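Local atomic coordinates of DUF1904 domain-containing protein (Vibrio cholerae O1 biovar eltor str. N16961, PDB entry 1U9D), a protein that is of unknown function but belongs to the DUF1904 family, which is grouped with proteins related to the cytokine MIF. Residues Met69-Trp74 with Ala104-Pro109. Residues are numbered along the deposited sequence; the frame is centred on the assembly and turned at random.
Sequences MVEVLW and AVVFIP
Strands 69-74 and 104-109 run parallel, their axes 4.6 Å apart at 20°, joined by five backbone hydrogen bonds. V70 N, V72 N and W74 N donate to A104 O, V106 O and I108 O; V106 N and I108 N return bonds to V70 O and V72 O. All are nearly straight; W74 N to I108 O is the longest, at 3.2 Å.

V70, V72, W74, V105 and F107 share one face. V72 CB lies 3.6 Å from F107 CD1, with V72 CG2 over one face of the phenyl ring. W74 takes the crowded rotamer, CG between the backbone N and the carbonyl carbon (chi1 72°), and its indole leans across toward F107. F107 CD1 sits over the indole face, 3.5 Å from W74 CZ2, the two rings oblique at 43°.

On the other face, E71 CG packs 3.4 Å from V106 CG1. M69, a selenomethionine, bends at chi3 and places SE 4.1 Å from V106 CG1. E71 OE1 forms a salt bridge with R22.

Helix 79-97 completes this beta-alpha-beta unit and packs on the W74 face through Q82, I85 and I89. Strand 18-22 flanks 69-74 antiparallel, leaving 104-109 outermost within the chain's four-stranded sheet.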
loop_
_atom_site.group_PDB
_atom_site.type_symbol
_atom_site.label_atom_id
_atom_site.label_comp_id
_atom_site.label_asym_id
_atom_site.label_seq_id
_atom_site.Cartn_x
_atom_site.Cartn_y
_atom_site.Cartn_z
HETATM N N MSE A 69 -10.773 -10.829 23.733
HETATM C CA MSE A 69 -11.067 -9.733 22.830
HETATM C C MSE A 69 -9.812 -8.970 22.485
HETATM O O MSE A 69 -8.991 -8.733 23.363
HETATM C CB MSE A 69 -12.026 -8.747 23.437
HETATM C CG MSE A 69 -12.334 -7.582 22.489
HETATM SE SE MSE A 69 -13.373 -6.264 23.387
HETATM C CE MSE A 69 -15.165 -6.942 22.861
ATOM N N VAL A 70 -9.708 -8.574 21.220
ATOM C CA VAL A 70 -8.626 -7.728 20.765
ATOM C C VAL A 70 -9.291 -6.465 20.240
ATOM O O VAL A 70 -10.162 -6.544 19.368
ATOM C CB VAL A 70 -7.827 -8.375 19.641
ATOM C CG1 VAL A 70 -6.695 -7.441 19.185
ATOM C CG2 VAL A 70 -7.299 -9.731 20.081
ATOM N N GLU A 71 -8.919 -5.326 20.803
ATOM C CA GLU A 71 -9.378 -4.038 20.347
ATOM C C GLU A 71 -8.271 -3.503 19.467
ATOM O O GLU A 71 -7.101 -3.616 19.833
ATOM C CB GLU A 71 -9.560 -3.079 21.501
ATOM C CG GLU A 71 -10.788 -3.287 22.358
ATOM C CD GLU A 71 -10.826 -2.294 23.505
ATOM O OE1 GLU A 71 -9.753 -2.010 24.079
ATOM O OE2 GLU A 71 -11.913 -1.780 23.812
ATOM N N VAL A 72 -8.631 -2.944 18.322
ATOM C CA VAL A 72 -7.640 -2.375 17.394
ATOM C C VAL A 72 -8.000 -0.914 17.292
ATOM O O VAL A 72 -9.072 -0.562 16.805
ATOM C CB VAL A 72 -7.678 -3.028 16.039
ATOM C CG1 VAL A 72 -6.688 -2.384 15.082
ATOM C CG2 VAL A 72 -7.401 -4.524 16.152
ATOM N N LEU A 73 -7.150 -0.049 17.819
ATOM C CA LEU A 73 -7.371 1.371 17.697
ATOM C C LEU A 73 -6.519 1.822 16.531
ATOM O O LEU A 73 -5.319 1.568 16.512
ATOM C CB LEU A 73 -6.985 2.111 18.954
ATOM C CG LEU A 73 -7.976 1.848 20.079
ATOM C CD1 LEU A 73 -7.532 0.662 20.885
ATOM C CD2 LEU A 73 -8.141 3.109 20.954
ATOM N N TRP A 74 -7.139 2.414 15.523
ATOM C CA TRP A 74 -6.372 2.745 14.318
ATOM C C TRP A 74 -6.987 3.863 13.510
ATOM O O TRP A 74 -8.050 4.304 13.834
ATOM C CB TRP A 74 -6.205 1.487 13.469
ATOM C CG TRP A 74 -7.453 1.001 12.765
ATOM C CD1 TRP A 74 -8.760 1.332 13.028
ATOM C CD2 TRP A 74 -7.493 0.070 11.686
ATOM N NE1 TRP A 74 -9.599 0.679 12.156
ATOM C CE2 TRP A 74 -8.842 -0.098 11.319
ATOM C CE3 TRP A 74 -6.512 -0.635 10.981
ATOM C CZ2 TRP A 74 -9.232 -0.936 10.287
ATOM C CZ3 TRP A 74 -6.897 -1.461 9.954
ATOM C CH2 TRP A 74 -8.247 -1.611 9.622
ATOM N N ALA A 104 -13.375 -12.148 19.898
ATOM C CA ALA A 104 -13.928 -10.899 19.389
ATOM C C ALA A 104 -12.764 -9.992 18.940
ATOM O O ALA A 104 -11.770 -9.890 19.633
ATOM C CB ALA A 104 -14.717 -10.194 20.469
ATOM N N VAL A 105 -12.881 -9.345 17.792
ATOM C CA VAL A 105 -11.878 -8.370 17.345
ATOM C C VAL A 105 -12.690 -7.130 17.048
ATOM O O VAL A 105 -13.635 -7.187 16.253
ATOM C CB VAL A 105 -11.143 -8.803 16.080
ATOM C CG1 VAL A 105 -10.203 -7.685 15.622
ATOM C CG2 VAL A 105 -10.352 -10.109 16.271
ATOM N N VAL A 106 -12.370 -6.013 17.671
ATOM C CA VAL A 106 -13.189 -4.810 17.494
ATOM C C VAL A 106 -12.292 -3.654 17.050
ATOM O O VAL A 106 -11.272 -3.414 17.676
ATOM C CB VAL A 106 -13.941 -4.440 18.814
ATOM C CG1 VAL A 106 -13.045 -4.092 19.887
ATOM C CG2 VAL A 106 -14.871 -3.261 18.589
ATOM N N PHE A 107 -12.657 -2.958 15.988
ATOM C CA PHE A 107 -11.851 -1.866 15.491
ATOM C C PHE A 107 -12.474 -0.556 15.959
ATOM O O PHE A 107 -13.674 -0.372 15.861
ATOM C CB PHE A 107 -11.781 -1.948 13.968
ATOM C CG PHE A 107 -11.049 -3.150 13.456
ATOM C CD1 PHE A 107 -9.735 -3.055 13.039
ATOM C CD2 PHE A 107 -11.671 -4.381 13.367
ATOM C CE1 PHE A 107 -9.064 -4.179 12.581
ATOM C CE2 PHE A 107 -11.002 -5.489 12.910
ATOM C CZ PHE A 107 -9.679 -5.378 12.514
ATOM N N ILE A 108 -11.667 0.349 16.489
ATOM C CA ILE A 108 -12.153 1.637 16.914
ATOM C C ILE A 108 -11.404 2.696 16.110
ATOM O O ILE A 108 -10.208 2.760 16.197
ATOM C CB ILE A 108 -11.961 1.816 18.418
ATOM C CG1 ILE A 108 -12.882 0.830 19.178
ATOM C CG2 ILE A 108 -12.288 3.254 18.836
ATOM C CD1 ILE A 108 -12.377 0.449 20.511
ATOM N N PRO A 109 -12.112 3.465 15.293
ATOM C CA PRO A 109 -11.496 4.511 14.469
ATOM C C PRO A 109 -11.037 5.717 15.286
ATOM O O PRO A 109 -11.768 6.213 16.128
ATOM C CB PRO A 109 -12.637 4.914 13.532
ATOM C CG PRO A 109 -13.837 4.712 14.344
ATOM C CD PRO A 109 -13.564 3.406 15.052
#